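Local coordinates for protein viral CASP8 and FADD-like apoptosis regulator (Molluscum contagiosum virus subtype 1, PDB 2BBR) that blocks death-receptor-induced apoptosis by interfering with caspase-8 recruitment and activation at the death-inducing signalling complex, and suppresses host NF-kappa-B activation, at residues L13-L16 / L17-L20; D21-E24 / D25-L29; C47-Q51 / Q52-T56; Q68-D71 / L72-S75. All coordinates share one frame; numbering follows the deposited sequence.

Overall arrangement
Four local contacts, all in the first death effector domain, follow one another along the chain without nesting or crossing. Contact 1 turns the chain out of helix 10-17, and contact 2 takes over at once by capping the start of helix 22-31. Contact 3 closes the end of helix 42-51 before helix 57-66, and contact 4 opens helix 70-77. Space brings them together: Leu13 of contact 1 packs on Leu55 of contact 3, and Leu20 meets Leu28 of contact 2. Arg69 of contact 4 is the common joint, reaching Glu19 in contact 1 and Glu24 in contact 2. Contacts 3 and 4 lie farthest apart, centres about 21 Å, and do not touch.

Contact 1 of 4, residues L13-L16 / L17-L20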
loop_
_atom_site.group_PDB
_atom_site.type_symbol
_atom_site.label_atom_id
_atom_site.label_comp_id
_atom_site.label_asym_id
_atom_site.label_seq_id
_atom_site.Cartn_x
_atom_site.Cartn_y
_atom_site.Cartn_z
ATOM N N LEU A 13 7.301 1.982 18.658
ATOM C CA LEU A 13 6.862 2.302 17.304
ATOM C C LEU A 13 7.084 3.765 16.922
ATOM O O LEU A 13 7.618 4.051 15.849
ATOM C CB LEU A 13 5.384 1.948 17.152
ATOM C CG LEU A 13 5.034 0.542 17.645
ATOM C CD1 LEU A 13 3.547 0.314 17.514
ATOM C CD2 LEU A 13 5.811 -0.497 16.853
ATOM N N ARG A 14 6.668 4.690 17.783
ATOM C CA ARG A 14 6.852 6.110 17.494
ATOM C C ARG A 14 8.326 6.409 17.257
ATOM O O ARG A 14 8.677 7.269 16.448
ATOM C CB ARG A 14 6.328 6.979 18.644
ATOM C CG ARG A 14 4.824 7.216 18.619
ATOM C CD ARG A 14 4.047 5.981 19.040
ATOM N NE ARG A 14 4.201 5.700 20.465
ATOM C CZ ARG A 14 3.777 6.504 21.437
ATOM N NH1 ARG A 14 3.170 7.646 21.143
ATOM N NH2 ARG A 14 3.962 6.163 22.706
ATOM N N HIS A 15 9.187 5.691 17.966
ATOM C CA HIS A 15 10.621 5.872 17.821
ATOM C C HIS A 15 11.044 5.355 16.445
ATOM O O HIS A 15 11.877 5.952 15.765
ATOM C CB HIS A 15 11.344 5.121 18.941
ATOM C CG HIS A 15 12.832 5.236 18.885
ATOM N ND1 HIS A 15 13.631 4.281 18.298
ATOM C CD2 HIS A 15 13.669 6.197 19.343
ATOM C CE1 HIS A 15 14.895 4.644 18.401
ATOM N NE2 HIS A 15 14.946 5.803 19.032
ATOM N N LEU A 16 10.452 4.242 16.037
ATOM C CA LEU A 16 10.747 3.664 14.733
ATOM C C LEU A 16 10.363 4.645 13.619
ATOM O O LEU A 16 11.068 4.763 12.617
ATOM C CB LEU A 16 9.977 2.350 14.564
ATOM C CG LEU A 16 10.060 1.646 13.208
ATOM C CD1 LEU A 16 11.507 1.364 12.857
ATOM C CD2 LEU A 16 9.255 0.357 13.251
ATOM N N LEU A 17 9.256 5.358 13.809
ATOM C CA LEU A 17 8.772 6.312 12.812
ATOM C C LEU A 17 9.720 7.467 12.508
ATOM O O LEU A 17 9.660 8.055 11.427
ATOM C CB LEU A 17 7.418 6.883 13.238
ATOM C CG LEU A 17 6.228 5.922 13.243
ATOM C CD1 LEU A 17 4.976 6.669 13.680
ATOM C CD2 LEU A 17 6.040 5.328 11.854
ATOM N N GLU A 18 10.584 7.801 13.459
ATOM C CA GLU A 18 11.535 8.887 13.264
ATOM C C GLU A 18 12.527 8.524 12.168
ATOM O O GLU A 18 13.295 9.369 11.705
ATOM C CB GLU A 18 12.286 9.169 14.567
ATOM C CG GLU A 18 11.404 9.682 15.692
ATOM C CD GLU A 18 12.154 9.829 17.000
ATOM O OE1 GLU A 18 13.178 10.545 17.024
ATOM O OE2 GLU A 18 11.717 9.231 18.007
ATOM N N GLU A 19 12.504 7.262 11.750
ATOM C CA GLU A 19 13.416 6.794 10.718
ATOM C C GLU A 19 12.844 6.878 9.310
ATOM O O GLU A 19 13.559 6.651 8.341
ATOM C CB GLU A 19 13.839 5.351 11.008
ATOM C CG GLU A 19 14.574 5.182 12.329
ATOM C CD GLU A 19 15.810 6.055 12.417
ATOM O OE1 GLU A 19 16.710 5.902 11.563
ATOM O OE2 GLU A 19 15.883 6.896 13.338
ATOM N N LEU A 20 11.561 7.207 9.197
ATOM C CA LEU A 20 10.916 7.294 7.893
ATOM C C LEU A 20 10.796 8.736 7.425
ATOM O O LEU A 20 10.634 9.646 8.237
ATOM C CB LEU A 20 9.522 6.666 7.962
ATOM C CG LEU A 20 9.435 5.250 8.534
ATOM C CD1 LEU A 20 7.982 4.824 8.591
ATOM C CD2 LEU A 20 10.243 4.285 7.684
HETATM O O HOH W 1 14.445 6.735 15.813
#
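Glu18 reaches back along the helix to His15, and its side chain can be followed atom by atom. CB of Glu18 starts 3.5 Å from His15 O, and CG lies over two neighbouring carbonyl oxygens, with Arg14 O 3.7 Å from Glu18 CG and His15 O only slightly farther. Beyond CG the chain runs extended (chi2 175°), so CD continues past His15 and OE2 of Glu18 comes to 3.5 Å from His15 CA. The same oxygen stands 3.8 Å from CD2 of the imidazole, with the ring and carboxylate planes turned 77° apart.

These residues belong to the point where helix 10-17 of the death effector domain gives way to a type I beta turn, Leu17 to Leu20. The last regular helical bond here, Leu17 N to Leu13 O at 2.9 Å, meets its carbonyl almost head-on. By contrast, Glu18 N reaches His15 O from well above the carbonyl plane, at 3.2 Å. That carbonyl is also gripped by a water, which donates to His15 O at 2.7 Å and to OE2 of Glu19, bridging the turn while lying over the centre of the His15 ring. On the inner side, Leu16 packs against Leu72 and Arg76 of helix 70-77, while Leu17 faces Val42 and Leu46 of helix 42-51.

Contact 2 of 4, residues D21-E24 / D25-L29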
loop_
_atom_site.group_PDB
_atom_site.type_symbol
_atom_site.label_atom_id
_atom_site.label_comp_id
_atom_site.label_asym_id
_atom_site.label_seq_id
_atom_site.Cartn_x
_atom_site.Cartn_y
_atom_site.Cartn_z
ATOM N N ASP A 21 10.876 8.944 6.114
ATOM C CA ASP A 21 10.749 10.286 5.563
ATOM C C ASP A 21 9.300 10.505 5.142
ATOM O O ASP A 21 8.460 9.620 5.318
ATOM C CB ASP A 21 11.717 10.491 4.385
ATOM C CG ASP A 21 11.403 9.609 3.189
ATOM O OD1 ASP A 21 12.312 9.418 2.353
ATOM O OD2 ASP A 21 10.260 9.122 3.068
ATOM N N SER A 22 9.003 11.678 4.594
ATOM C CA SER A 22 7.639 12.002 4.189
ATOM C C SER A 22 7.039 11.068 3.147
ATOM O O SER A 22 5.841 10.794 3.179
ATOM C CB SER A 22 7.569 13.448 3.691
ATOM O OG SER A 22 7.855 14.359 4.737
ATOM N N HIS A 23 7.854 10.588 2.215
ATOM C CA HIS A 23 7.337 9.685 1.196
ATOM C C HIS A 23 6.919 8.373 1.857
ATOM O O HIS A 23 5.823 7.862 1.620
ATOM C CB HIS A 23 8.389 9.407 0.125
ATOM C CG HIS A 23 7.882 8.568 -1.005
ATOM N ND1 HIS A 23 6.970 9.035 -1.929
ATOM C CD2 HIS A 23 8.128 7.279 -1.341
ATOM C CE1 HIS A 23 6.679 8.071 -2.783
ATOM N NE2 HIS A 23 7.369 6.995 -2.450
ATOM N N GLU A 24 7.795 7.832 2.696
ATOM C CA GLU A 24 7.505 6.589 3.393
ATOM C C GLU A 24 6.270 6.734 4.275
ATOM O O GLU A 24 5.468 5.806 4.370
ATOM C CB GLU A 24 8.718 6.161 4.219
ATOM C CG GLU A 24 9.932 5.842 3.363
ATOM C CD GLU A 24 11.197 5.654 4.173
ATOM O OE1 GLU A 24 11.537 6.562 4.957
ATOM O OE2 GLU A 24 11.853 4.604 4.019
ATOM N N ASP A 25 6.103 7.895 4.905
ATOM C CA ASP A 25 4.933 8.134 5.747
ATOM C C ASP A 25 3.667 8.009 4.904
ATOM O O ASP A 25 2.682 7.409 5.333
ATOM C CB ASP A 25 4.957 9.543 6.359
ATOM C CG ASP A 25 6.046 9.725 7.395
ATOM O OD1 ASP A 25 6.476 8.721 8.002
ATOM O OD2 ASP A 25 6.458 10.886 7.612
ATOM N N SER A 26 3.695 8.593 3.709
ATOM C CA SER A 26 2.548 8.551 2.812
ATOM C C SER A 26 2.215 7.116 2.419
ATOM O O SER A 26 1.048 6.740 2.339
ATOM C CB SER A 26 2.833 9.385 1.560
ATOM O OG SER A 26 1.735 9.364 0.667
ATOM N N LEU A 27 3.245 6.317 2.163
ATOM C CA LEU A 27 3.029 4.929 1.790
ATOM C C LEU A 27 2.381 4.153 2.932
ATOM O O LEU A 27 1.473 3.356 2.709
ATOM C CB LEU A 27 4.349 4.262 1.385
ATOM C CG LEU A 27 5.082 4.904 0.204
ATOM C CD1 LEU A 27 6.333 4.109 -0.122
ATOM C CD2 LEU A 27 4.163 4.957 -1.004
ATOM N N LEU A 28 2.842 4.385 4.158
ATOM C CA LEU A 28 2.261 3.685 5.293
ATOM C C LEU A 28 0.823 4.126 5.518
ATOM O O LEU A 28 -0.043 3.304 5.810
ATOM C CB LEU A 28 3.089 3.919 6.558
ATOM C CG LEU A 28 4.487 3.297 6.566
ATOM C CD1 LEU A 28 5.071 3.400 7.966
ATOM C CD2 LEU A 28 4.411 1.835 6.140
ATOM N N LEU A 29 0.560 5.421 5.386
ATOM C CA LEU A 29 -0.801 5.909 5.561
ATOM C C LEU A 29 -1.719 5.239 4.540
ATOM O O LEU A 29 -2.852 4.884 4.853
ATOM C CB LEU A 29 -0.858 7.431 5.413
ATOM C CG LEU A 29 -0.394 8.233 6.632
ATOM C CD1 LEU A 29 -0.415 9.715 6.309
ATOM C CD2 LEU A 29 -1.303 7.936 7.818
#
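The imidazole of His23 and the isobutyl group of Leu27, one helical turn on, lean together at an oblique angle: CD1 of Leu27 sits 3.8 Å from His23 CD2 and equally near NE2. With CG anti to the backbone N (chi1 -176°), the ring swings beside its own carbonyl carbon, which brings its CD2-NE2 side to the Leu27 methyl. Both ring nitrogens are engaged, NE2 by Glu105 and ND1 by Arg135, so the first turn of helix 22-31 also joins this death effector domain to the second one.

The start of that helix is a capping box. Asp21 at the N-cap accepts from Glu24 N through OD2 at 2.8 Å, in an almost perfectly straight bond (178°) that meets the oxygen close to its C-O axis. In return the Asp21 N donates to Glu24 OE1 at 2.7 Å, using the lone pair turned away from OE2. OE2 itself is salt-bridged to Arg69. Each carboxylate therefore answers a backbone N-H that the helix would otherwise leave without a carbonyl partner, and the negative groups probably also suit the positive end of the helix dipole.

Regular helical bonds then take over, from Asp25 N to Asp21 O at 2.9 Å and from Leu28 N to Glu24 O at 3.0 Å. Asp21 O also sits face-on above the Asp25 carboxylate, 3.2 Å from CG of Asp25; both groups are acceptors, and no hydrogen bond forms between them.

Contact 3 of 4, residues C47-Q51 / Q52-T56; sequences CSLSQ and QRKLT
Leu49 and Lys54 meet through backbone and side chain alike in the Schellman motif that ends helix 42-51. Lys54 N donates to Leu49 O at 2.8 Å and nearly straight (173°), while Arg53 N reaches Ser50 O at 3.0 Å from well above that carbonyl's plane. Arg53 adopts the positive phi of 58° that folds the chain back, and its guanidinium is salt-bridged to Glu6. Two further N-H groups, of Gln52 and Leu55, make only weak bonds to the crowded Leu49 carbonyl; Gln52 N also donates to Ser48 O.

Apolar contacts close over this polar turn. CD2 of Leu49 stands 4.1 Å from Lys54 CB, where the aliphatic root of the lysine replaces the apolar partner that often accompanies the motif. With CG anti to the backbone N (chi1 -163°), Leu55 turns its methyls to Leu49 and Ser50 and crosses Leu49 at about a right angle, bringing CB of Leu55 to 3.8 Å from Leu49 CB and their CD1 methyls 3.9 Å apart. Leu49 also touches Met63, and Leu55 touches Leu13 and Leu60, so the helix end is tied into the core of the first death effector domain.

An inverse gamma turn centred on Leu55 then leads to Thr56, the N-cap of helix 57-66, whose OG1 accepts from Ala59 N. Ser50 OG, hydrogen-bonded to Leu46 O, lies 3.0 Å from CD2 of Leu55.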
loop_
_atom_site.group_PDB
_atom_site.type_symbol
_atom_site.label_atom_id
_atom_site.label_comp_id
_atom_site.label_asym_id
_atom_site.label_seq_id
_atom_site.Cartn_x
_atom_site.Cartn_y
_atom_site.Cartn_z
ATOM N N CYS A 47 -1.911 4.426 16.156
ATOM C CA CYS A 47 -2.757 4.427 17.342
ATOM C C CYS A 47 -4.071 3.727 17.022
ATOM O O CYS A 47 -4.582 2.947 17.822
ATOM C CB CYS A 47 -3.024 5.861 17.808
ATOM S SG CYS A 47 -1.549 6.746 18.386
ATOM N N SER A 48 -4.613 4.006 15.841
ATOM C CA SER A 48 -5.860 3.387 15.425
ATOM C C SER A 48 -5.688 1.874 15.310
ATOM O O SER A 48 -6.550 1.109 15.740
ATOM C CB SER A 48 -6.314 3.958 14.083
ATOM O OG SER A 48 -7.553 3.393 13.703
ATOM N N LEU A 49 -4.573 1.441 14.727
ATOM C CA LEU A 49 -4.317 0.013 14.588
ATOM C C LEU A 49 -4.143 -0.625 15.961
ATOM O O LEU A 49 -4.591 -1.743 16.191
ATOM C CB LEU A 49 -3.072 -0.236 13.734
ATOM C CG LEU A 49 -3.164 0.157 12.257
ATOM C CD1 LEU A 49 -1.864 -0.214 11.562
ATOM C CD2 LEU A 49 -4.337 -0.551 11.593
ATOM N N SER A 50 -3.499 0.093 16.876
ATOM C CA SER A 50 -3.287 -0.414 18.228
ATOM C C SER A 50 -4.631 -0.646 18.919
ATOM O O SER A 50 -4.836 -1.658 19.585
ATOM C CB SER A 50 -2.454 0.580 19.040
ATOM O OG SER A 50 -1.189 0.790 18.439
ATOM N N GLN A 51 -5.546 0.302 18.742
ATOM C CA GLN A 51 -6.880 0.222 19.334
ATOM C C GLN A 51 -7.625 -1.026 18.878
ATOM O O GLN A 51 -8.432 -1.591 19.617
ATOM C CB GLN A 51 -7.701 1.446 18.937
ATOM C CG GLN A 51 -7.252 2.746 19.564
ATOM C CD GLN A 51 -7.811 3.946 18.831
ATOM O OE1 GLN A 51 -8.935 3.911 18.333
ATOM N NE2 GLN A 51 -7.031 5.018 18.765
ATOM N N GLN A 52 -7.349 -1.441 17.647
ATOM C CA GLN A 52 -7.997 -2.602 17.051
ATOM C C GLN A 52 -7.170 -3.873 17.201
ATOM O O GLN A 52 -7.588 -4.942 16.762
ATOM C CB GLN A 52 -8.244 -2.337 15.563
ATOM C CG GLN A 52 -9.182 -1.175 15.285
ATOM C CD GLN A 52 -9.171 -0.758 13.828
ATOM O OE1 GLN A 52 -8.425 0.139 13.432
ATOM N NE2 GLN A 52 -9.990 -1.416 13.019
ATOM N N ARG A 53 -6.004 -3.744 17.826
ATOM C CA ARG A 53 -5.080 -4.858 18.006
ATOM C C ARG A 53 -4.700 -5.433 16.644
ATOM O O ARG A 53 -4.617 -6.649 16.456
ATOM C CB ARG A 53 -5.686 -5.949 18.892
ATOM C CG ARG A 53 -4.626 -6.862 19.479
ATOM C CD ARG A 53 -5.188 -7.820 20.510
ATOM N NE ARG A 53 -4.121 -8.540 21.203
ATOM C CZ ARG A 53 -3.265 -9.368 20.611
ATOM N NH1 ARG A 53 -3.345 -9.592 19.308
ATOM N NH2 ARG A 53 -2.323 -9.969 21.325
ATOM N N LYS A 54 -4.478 -4.539 15.688
ATOM C CA LYS A 54 -4.081 -4.941 14.346
ATOM C C LYS A 54 -2.610 -4.606 14.151
ATOM O O LYS A 54 -2.000 -5.003 13.159
ATOM C CB LYS A 54 -4.912 -4.206 13.290
ATOM C CG LYS A 54 -6.373 -4.613 13.248
ATOM C CD LYS A 54 -7.127 -3.827 12.185
ATOM C CE LYS A 54 -8.597 -4.220 12.143
ATOM N NZ LYS A 54 -9.346 -3.431 11.128
ATOM N N LEU A 55 -2.044 -3.877 15.110
ATOM C CA LEU A 55 -0.646 -3.469 15.051
ATOM C C LEU A 55 0.232 -4.547 15.673
ATOM O O LEU A 55 0.786 -4.375 16.761
ATOM C CB LEU A 55 -0.469 -2.137 15.786
ATOM C CG LEU A 55 0.794 -1.313 15.531
ATOM C CD1 LEU A 55 0.973 -1.080 14.041
ATOM C CD2 LEU A 55 0.673 0.013 16.261
ATOM N N THR A 56 0.350 -5.662 14.962
ATOM C CA THR A 56 1.130 -6.804 15.411
ATOM C C THR A 56 2.554 -6.776 14.874
ATOM O O THR A 56 2.908 -5.939 14.044
ATOM C CB THR A 56 0.490 -8.107 14.931
ATOM O OG1 THR A 56 0.468 -8.114 13.497
ATOM C CG2 THR A 56 -0.931 -8.230 15.458
#

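Contact 4 of 4, residues Q68-D71 / L72-S75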
loop_
_atom_site.group_PDB
_atom_site.type_symbol
_atom_site.label_atom_id
_atom_site.label_comp_id
_atom_site.label_asym_id
_atom_site.label_seq_id
_atom_site.Cartn_x
_atom_site.Cartn_y
_atom_site.Cartn_z
ATOM N N GLN A 68 10.853 -1.561 1.836
ATOM C CA GLN A 68 12.208 -1.992 1.520
ATOM C C GLN A 68 13.224 -1.491 2.539
ATOM O O GLN A 68 14.375 -1.217 2.196
ATOM C CB GLN A 68 12.592 -1.521 0.114
ATOM C CG GLN A 68 11.746 -2.143 -0.986
ATOM C CD GLN A 68 11.972 -3.637 -1.119
ATOM O OE1 GLN A 68 13.051 -4.077 -1.517
ATOM N NE2 GLN A 68 10.957 -4.425 -0.780
ATOM N N ARG A 69 12.796 -1.369 3.792
ATOM C CA ARG A 69 13.686 -0.920 4.853
ATOM C C ARG A 69 14.252 -2.129 5.590
ATOM O O ARG A 69 13.913 -2.408 6.741
ATOM C CB ARG A 69 12.944 0.017 5.813
ATOM C CG ARG A 69 12.546 1.353 5.176
ATOM C CD ARG A 69 13.762 2.115 4.660
ATOM N NE ARG A 69 14.698 2.432 5.736
ATOM C CZ ARG A 69 14.640 3.525 6.492
ATOM N NH1 ARG A 69 13.690 4.428 6.296
ATOM N NH2 ARG A 69 15.531 3.709 7.455
ATOM N N MET A 70 15.120 -2.857 4.896
ATOM C CA MET A 70 15.737 -4.042 5.471
ATOM C C MET A 70 16.651 -3.662 6.630
ATOM O O MET A 70 16.950 -4.487 7.490
ATOM C CB MET A 70 16.512 -4.810 4.401
ATOM C CG MET A 70 15.655 -5.729 3.532
ATOM S SD MET A 70 14.247 -4.930 2.726
ATOM C CE MET A 70 13.473 -6.326 1.897
ATOM N N ASP A 71 17.097 -2.407 6.649
ATOM C CA ASP A 71 17.942 -1.923 7.737
ATOM C C ASP A 71 17.137 -1.930 9.037
ATOM O O ASP A 71 17.616 -2.379 10.078
ATOM C CB ASP A 71 18.480 -0.511 7.430
ATOM C CG ASP A 71 17.380 0.511 7.172
ATOM O OD1 ASP A 71 16.364 0.175 6.526
ATOM O OD2 ASP A 71 17.546 1.673 7.600
ATOM N N LEU A 72 15.896 -1.460 8.964
ATOM C CA LEU A 72 15.032 -1.415 10.139
ATOM C C LEU A 72 14.544 -2.807 10.549
ATOM O O LEU A 72 14.337 -3.076 11.733
ATOM C CB LEU A 72 13.849 -0.475 9.886
ATOM C CG LEU A 72 14.265 0.977 9.605
ATOM C CD1 LEU A 72 13.029 1.830 9.363
ATOM C CD2 LEU A 72 15.074 1.530 10.776
ATOM N N LEU A 73 14.356 -3.694 9.574
ATOM C CA LEU A 73 13.940 -5.055 9.892
ATOM C C LEU A 73 15.034 -5.701 10.737
ATOM O O LEU A 73 14.754 -6.411 11.703
ATOM C CB LEU A 73 13.709 -5.865 8.614
ATOM C CG LEU A 73 12.374 -5.578 7.915
ATOM C CD1 LEU A 73 12.382 -6.157 6.513
ATOM C CD2 LEU A 73 11.229 -6.157 8.732
ATOM N N LYS A 74 16.289 -5.450 10.373
ATOM C CA LYS A 74 17.409 -6.003 11.129
ATOM C C LYS A 74 17.573 -5.362 12.508
ATOM O O LYS A 74 17.606 -6.057 13.523
ATOM C CB LYS A 74 18.726 -5.847 10.356
ATOM C CG LYS A 74 18.912 -6.817 9.197
ATOM C CD LYS A 74 20.274 -6.631 8.533
ATOM C CE LYS A 74 20.368 -5.289 7.823
ATOM N NZ LYS A 74 21.738 -5.019 7.311
ATOM N N SER A 75 17.661 -4.035 12.548
ATOM C CA SER A 75 17.880 -3.348 13.818
ATOM C C SER A 75 16.741 -3.412 14.826
ATOM O O SER A 75 16.986 -3.457 16.032
ATOM C CB SER A 75 18.249 -1.883 13.574
ATOM O OG SER A 75 17.150 -1.146 13.070
#
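Leu72 lays its CD1 methyl over the flat guanidinium of Arg69, the N-cap residue of helix 70-77; the two are the last and first residues of the RxDL motif of death effector domains. CD1 of Leu72 lies over the centre of the guanidinium, 3.6 Å above its plane, and so covers one face while the edge stays available for polar partners.

NE of Arg69 donates to Asp71 OD1 and NH2 to Asp71 OD2, each at 2.9 Å, a side-on grip with one nitrogen for each oxygen. Both acceptors use the lone pair on the side of the sister oxygen and lie close to the guanidinium plane, so the two bonds hold the groups nearly coplanar. The arginine bends at chi2 (-59°) and chi3 to reach, and Asp71 CG, between its backbone N and carbonyl carbon (chi1 57°), turns the carboxylate back to meet it. NH1 is satisfied from another direction, by the Glu19 carbonyl and the Glu24 carboxylate. Glu24, Arg69 and Asp71 thus form the charge triad known from this family, and the shared arginine ties the start of helix 70-77 to the neighbouring turn and to helix 22-31.

The backbone acceptors are met in helical fashion. Arg69 O takes Leu73 N at 3.1 Å, in the carbonyl plane, plus a weak bond from Leu72 N. Met70 O receives Lys74 N at 3.1 Å from above its plane, and CE of Lys74 curls back to 3.5 Å from the same Met70 oxygen. Asp71 O accepts Ser75 N at 3.0 Å in a nearly straight bond of 173°.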